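Local coordinates for probable glutamine-binding lipoprotein GlnH (GLNBP) (Mycobacterium tuberculosis, PDB 6H20), which binds aspartate, glutamate and, here, asparagine as a solute-binding lipoprotein, and probably relays amino acid levels to protein kinase G to control glutamate metabolism, at residues S20-R32 against I124-V137. Sequence-based numbering, arbitrary orientation.
Sequences SSSQDCDPTASLR and ITCERRKLVNFSTV. With ASN (asparagine), chain B.
Cys25 and Cys126 are joined by a disulfide, SG to SG 2.0 Å with chi3 -98°, which ties segment 20-32 to the short helix 126-129. Beside it the ring of Pro27 packs on segment 124-137, its CB 3.9 Å from Ile124 CG2 and its CD against the Cys126 sulfur. The same proline turns its carbonyl to Arg129: NE donates to Pro27 O over 2.7 Å, in the carbonyl plane and near the plane of the guanidinium. Arg129, extended from CG to NE, is held further by its own segment. Arg129 NH1 donates to Asn133 OD1 at 3.0 Å, approaching from above that carbonyl's plane, while the ring edge of Phe134 places CD2 over one guanidinium face. Farther along, Ser30 OG is brought across by its position anti to the backbone N (chi1 -174°), donates to a lone pair of Phe134 O at 2.7 Å and also bonds Asn251 of helix 244-259. Thr28 lays CB and methyl CG2 against methyl CG2 of Val137, and one water bridges Thr28 O to Val137 N. In the next shell, Thr125 OG1 caps the helix by accepting from Arg128 N, and Arg128 sends two nearly straight bonds to the asparagine carboxylate, NH1 to OXT at 2.8 Å. A covalent link and a bidentate ligand grip thus share one short helix, so segment 20-32 is fastened to the element that carries a carboxylate-binding arginine.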
# COMPACT_ATOMS: atom_id res chain seq x y z
N SER A 20 -13.44 -17.90 0.88
CA SER A 20 -12.43 -18.82 0.36
C SER A 20 -12.28 -18.76 -1.15
O SER A 20 -11.35 -19.39 -1.69
CB SER A 20 -12.74 -20.26 0.80
OG SER A 20 -13.92 -20.74 0.17
N SER A 21 -13.15 -18.05 -1.86
CA SER A 21 -12.97 -17.83 -3.29
C SER A 21 -12.02 -16.69 -3.60
O SER A 21 -11.83 -16.34 -4.77
CB SER A 21 -14.32 -17.60 -3.97
OG SER A 21 -14.79 -16.28 -3.76
N SER A 22 -11.39 -16.11 -2.57
CA SER A 22 -10.57 -14.92 -2.76
C SER A 22 -9.36 -15.19 -3.64
O SER A 22 -8.84 -14.28 -4.28
CB SER A 22 -10.11 -14.39 -1.40
OG SER A 22 -9.24 -15.31 -0.77
N GLN A 23 -8.89 -16.44 -3.68
CA GLN A 23 -7.71 -16.80 -4.46
C GLN A 23 -8.05 -17.47 -5.78
O GLN A 23 -7.15 -17.94 -6.48
CB GLN A 23 -6.78 -17.69 -3.63
CG GLN A 23 -6.29 -17.04 -2.35
CD GLN A 23 -5.74 -15.65 -2.59
OE1 GLN A 23 -4.85 -15.46 -3.43
NE2 GLN A 23 -6.25 -14.67 -1.85
N ASP A 24 -9.34 -17.51 -6.15
CA ASP A 24 -9.76 -18.13 -7.40
C ASP A 24 -8.97 -17.61 -8.59
O ASP A 24 -8.58 -18.38 -9.47
CB ASP A 24 -11.25 -17.87 -7.62
CG ASP A 24 -12.14 -18.95 -7.04
OD1 ASP A 24 -11.60 -19.88 -6.39
OD2 ASP A 24 -13.37 -18.87 -7.22
N CYS A 25 -8.70 -16.31 -8.62
CA CYS A 25 -8.14 -15.66 -9.79
C CYS A 25 -6.62 -15.67 -9.84
O CYS A 25 -6.05 -15.23 -10.85
CB CYS A 25 -8.67 -14.23 -9.91
SG CYS A 25 -7.77 -12.99 -8.95
N ASP A 26 -5.94 -16.18 -8.79
CA ASP A 26 -4.49 -16.12 -8.69
C ASP A 26 -4.03 -14.68 -8.89
O ASP A 26 -3.40 -14.35 -9.90
CB ASP A 26 -3.83 -17.04 -9.72
CG ASP A 26 -2.33 -17.17 -9.53
OD1 ASP A 26 -1.82 -16.73 -8.48
OD2 ASP A 26 -1.66 -17.71 -10.43
N PRO A 27 -4.32 -13.80 -7.93
CA PRO A 27 -4.26 -12.36 -8.23
C PRO A 27 -2.87 -11.84 -8.53
O PRO A 27 -2.75 -10.88 -9.29
CB PRO A 27 -4.86 -11.72 -6.97
CG PRO A 27 -4.57 -12.70 -5.89
CD PRO A 27 -4.68 -14.06 -6.52
N THR A 28 -1.81 -12.44 -7.96
CA THR A 28 -0.50 -11.81 -8.07
C THR A 28 0.22 -12.08 -9.39
O THR A 28 1.27 -11.49 -9.62
CB THR A 28 0.41 -12.22 -6.91
OG1 THR A 28 0.64 -13.63 -6.96
CG2 THR A 28 -0.21 -11.84 -5.57
N ALA A 29 -0.31 -12.95 -10.25
CA ALA A 29 0.31 -13.18 -11.55
C ALA A 29 0.01 -12.02 -12.49
O ALA A 29 -1.14 -11.57 -12.60
CB ALA A 29 -0.21 -14.47 -12.16
N SER A 30 1.04 -11.53 -13.18
CA SER A 30 0.91 -10.34 -14.02
C SER A 30 1.51 -10.60 -15.40
O SER A 30 1.79 -11.75 -15.74
CB SER A 30 1.57 -9.14 -13.31
OG SER A 30 1.38 -7.92 -14.00
N LEU A 31 1.73 -9.55 -16.20
CA LEU A 31 2.11 -9.72 -17.60
C LEU A 31 3.62 -9.65 -17.79
O LEU A 31 4.29 -8.76 -17.25
CB LEU A 31 1.44 -8.64 -18.45
CG LEU A 31 -0.08 -8.73 -18.52
CD1 LEU A 31 -0.63 -7.56 -19.32
CD2 LEU A 31 -0.50 -10.06 -19.13
N ARG A 32 4.14 -10.54 -18.62
CA ARG A 32 5.57 -10.59 -18.84
C ARG A 32 6.07 -9.28 -19.45
O ARG A 32 5.38 -8.68 -20.28
CB ARG A 32 5.85 -11.75 -19.81
CG ARG A 32 7.29 -12.09 -20.01
CD ARG A 32 7.39 -13.40 -20.80
NE ARG A 32 6.87 -14.53 -20.02
CZ ARG A 32 7.58 -15.19 -19.11
NH1 ARG A 32 8.83 -14.84 -18.87
NH2 ARG A 32 7.03 -16.20 -18.45
N ILE A 124 -2.82 -6.36 -4.02
CA ILE A 124 -3.38 -6.96 -5.23
C ILE A 124 -4.42 -7.98 -4.78
O ILE A 124 -4.10 -8.94 -4.07
CB ILE A 124 -2.27 -7.66 -6.02
CG1 ILE A 124 -1.17 -6.69 -6.47
CG2 ILE A 124 -2.86 -8.40 -7.24
CD1 ILE A 124 0.18 -7.39 -6.79
N THR A 125 -5.67 -7.78 -5.20
CA THR A 125 -6.75 -8.70 -4.85
C THR A 125 -7.55 -9.05 -6.09
O THR A 125 -7.55 -8.33 -7.09
CB THR A 125 -7.71 -8.12 -3.79
OG1 THR A 125 -8.45 -7.04 -4.37
CG2 THR A 125 -6.93 -7.63 -2.55
N CYS A 126 -8.29 -10.16 -6.00
CA CYS A 126 -9.14 -10.56 -7.12
C CYS A 126 -10.24 -9.54 -7.37
O CYS A 126 -10.55 -9.22 -8.53
CB CYS A 126 -9.71 -11.94 -6.86
SG CYS A 126 -8.45 -13.22 -7.04
N GLU A 127 -10.86 -9.02 -6.31
CA GLU A 127 -11.90 -8.02 -6.50
C GLU A 127 -11.35 -6.77 -7.18
O GLU A 127 -11.99 -6.22 -8.08
CB GLU A 127 -12.56 -7.66 -5.16
CG GLU A 127 -13.62 -8.65 -4.71
CD GLU A 127 -14.68 -8.92 -5.77
OE1 GLU A 127 -14.75 -10.06 -6.27
OE2 GLU A 127 -15.43 -7.98 -6.11
N ARG A 128 -10.16 -6.33 -6.78
CA ARG A 128 -9.59 -5.15 -7.42
C ARG A 128 -9.19 -5.44 -8.86
O ARG A 128 -9.27 -4.55 -9.71
CB ARG A 128 -8.40 -4.61 -6.62
CG ARG A 128 -8.82 -3.95 -5.33
CD ARG A 128 -7.62 -3.67 -4.44
NE ARG A 128 -8.06 -3.02 -3.20
CZ ARG A 128 -7.24 -2.67 -2.22
NH1 ARG A 128 -5.94 -2.88 -2.34
NH2 ARG A 128 -7.73 -2.07 -1.13
N ARG A 129 -8.79 -6.67 -9.15
CA ARG A 129 -8.40 -7.03 -10.51
C ARG A 129 -9.57 -7.03 -11.48
O ARG A 129 -9.33 -7.02 -12.70
CB ARG A 129 -7.68 -8.37 -10.51
CG ARG A 129 -6.19 -8.22 -10.33
CD ARG A 129 -5.44 -9.42 -10.88
NE ARG A 129 -4.00 -9.20 -11.00
CZ ARG A 129 -3.41 -8.54 -12.00
NH1 ARG A 129 -4.14 -8.01 -12.97
NH2 ARG A 129 -2.09 -8.42 -12.03
N LYS A 130 -10.80 -7.06 -10.99
CA LYS A 130 -11.96 -6.88 -11.87
C LYS A 130 -12.03 -5.45 -12.39
O LYS A 130 -12.70 -5.21 -13.41
CB LYS A 130 -13.25 -7.18 -11.10
CG LYS A 130 -13.43 -8.63 -10.68
CD LYS A 130 -14.69 -8.79 -9.84
CE LYS A 130 -14.84 -10.22 -9.35
NZ LYS A 130 -16.14 -10.83 -9.74
N LEU A 131 -11.37 -4.51 -11.72
CA LEU A 131 -11.50 -3.08 -12.01
C LEU A 131 -10.22 -2.42 -12.50
O LEU A 131 -10.31 -1.45 -13.26
CB LEU A 131 -11.99 -2.34 -10.76
CG LEU A 131 -13.26 -2.89 -10.13
CD1 LEU A 131 -13.55 -2.18 -8.82
CD2 LEU A 131 -14.42 -2.74 -11.10
N VAL A 132 -9.04 -2.87 -12.05
CA VAL A 132 -7.78 -2.28 -12.45
C VAL A 132 -6.77 -3.39 -12.72
O VAL A 132 -6.98 -4.55 -12.34
CB VAL A 132 -7.21 -1.32 -11.38
CG1 VAL A 132 -8.21 -0.21 -11.08
CG2 VAL A 132 -6.85 -2.08 -10.10
N ASN A 133 -5.66 -3.02 -13.35
CA ASN A 133 -4.55 -3.94 -13.53
C ASN A 133 -3.48 -3.70 -12.46
O ASN A 133 -3.48 -2.69 -11.76
CB ASN A 133 -3.95 -3.80 -14.92
CG ASN A 133 -3.75 -5.13 -15.57
OD1 ASN A 133 -3.17 -6.03 -14.97
ND2 ASN A 133 -4.27 -5.30 -16.79
N PHE A 134 -2.56 -4.65 -12.35
CA PHE A 134 -1.46 -4.53 -11.39
C PHE A 134 -0.19 -5.09 -12.00
O PHE A 134 -0.21 -6.05 -12.78
CB PHE A 134 -1.71 -5.34 -10.11
CG PHE A 134 -2.80 -4.80 -9.23
CD1 PHE A 134 -2.56 -3.75 -8.35
CD2 PHE A 134 -4.06 -5.38 -9.26
CE1 PHE A 134 -3.57 -3.27 -7.52
CE2 PHE A 134 -5.08 -4.89 -8.44
CZ PHE A 134 -4.83 -3.84 -7.56
N SER A 135 0.93 -4.50 -11.60
CA SER A 135 2.25 -5.08 -11.79
C SER A 135 2.41 -6.34 -10.94
O SER A 135 1.54 -6.70 -10.14
CB SER A 135 3.33 -4.10 -11.33
OG SER A 135 3.32 -3.97 -9.91
N THR A 136 3.55 -7.01 -11.13
CA THR A 136 3.96 -8.04 -10.20
C THR A 136 4.19 -7.44 -8.80
O THR A 136 4.23 -6.22 -8.61
CB THR A 136 5.25 -8.70 -10.67
OG1 THR A 136 6.27 -7.71 -10.86
CG2 THR A 136 5.02 -9.47 -11.98
N VAL A 137 4.35 -8.33 -7.82
CA VAL A 137 4.44 -7.89 -6.42
C VAL A 137 5.79 -7.22 -6.17
O VAL A 137 6.84 -7.80 -6.47
CB VAL A 137 4.27 -9.11 -5.50
CG1 VAL A 137 4.47 -8.71 -4.02
CG2 VAL A 137 2.92 -9.77 -5.72
N ASN B . -2.51 -2.50 1.70
CA ASN B . -3.86 -2.27 2.21
C ASN B . -4.80 -2.01 1.05
O ASN B . -5.95 -1.57 1.26
CB ASN B . -3.88 -1.09 3.19
CG ASN B . -3.60 0.23 2.52
OD1 ASN B . -3.09 0.30 1.41
ND2 ASN B . -3.97 1.30 3.19
OXT ASN B . -4.40 -2.26 -0.11
O HOH W 1 3.91 -11.19 -8.93
O HOH W 2 -0.13 -8.94 -10.01
O HOH W 3 -1.74 -8.31 -15.12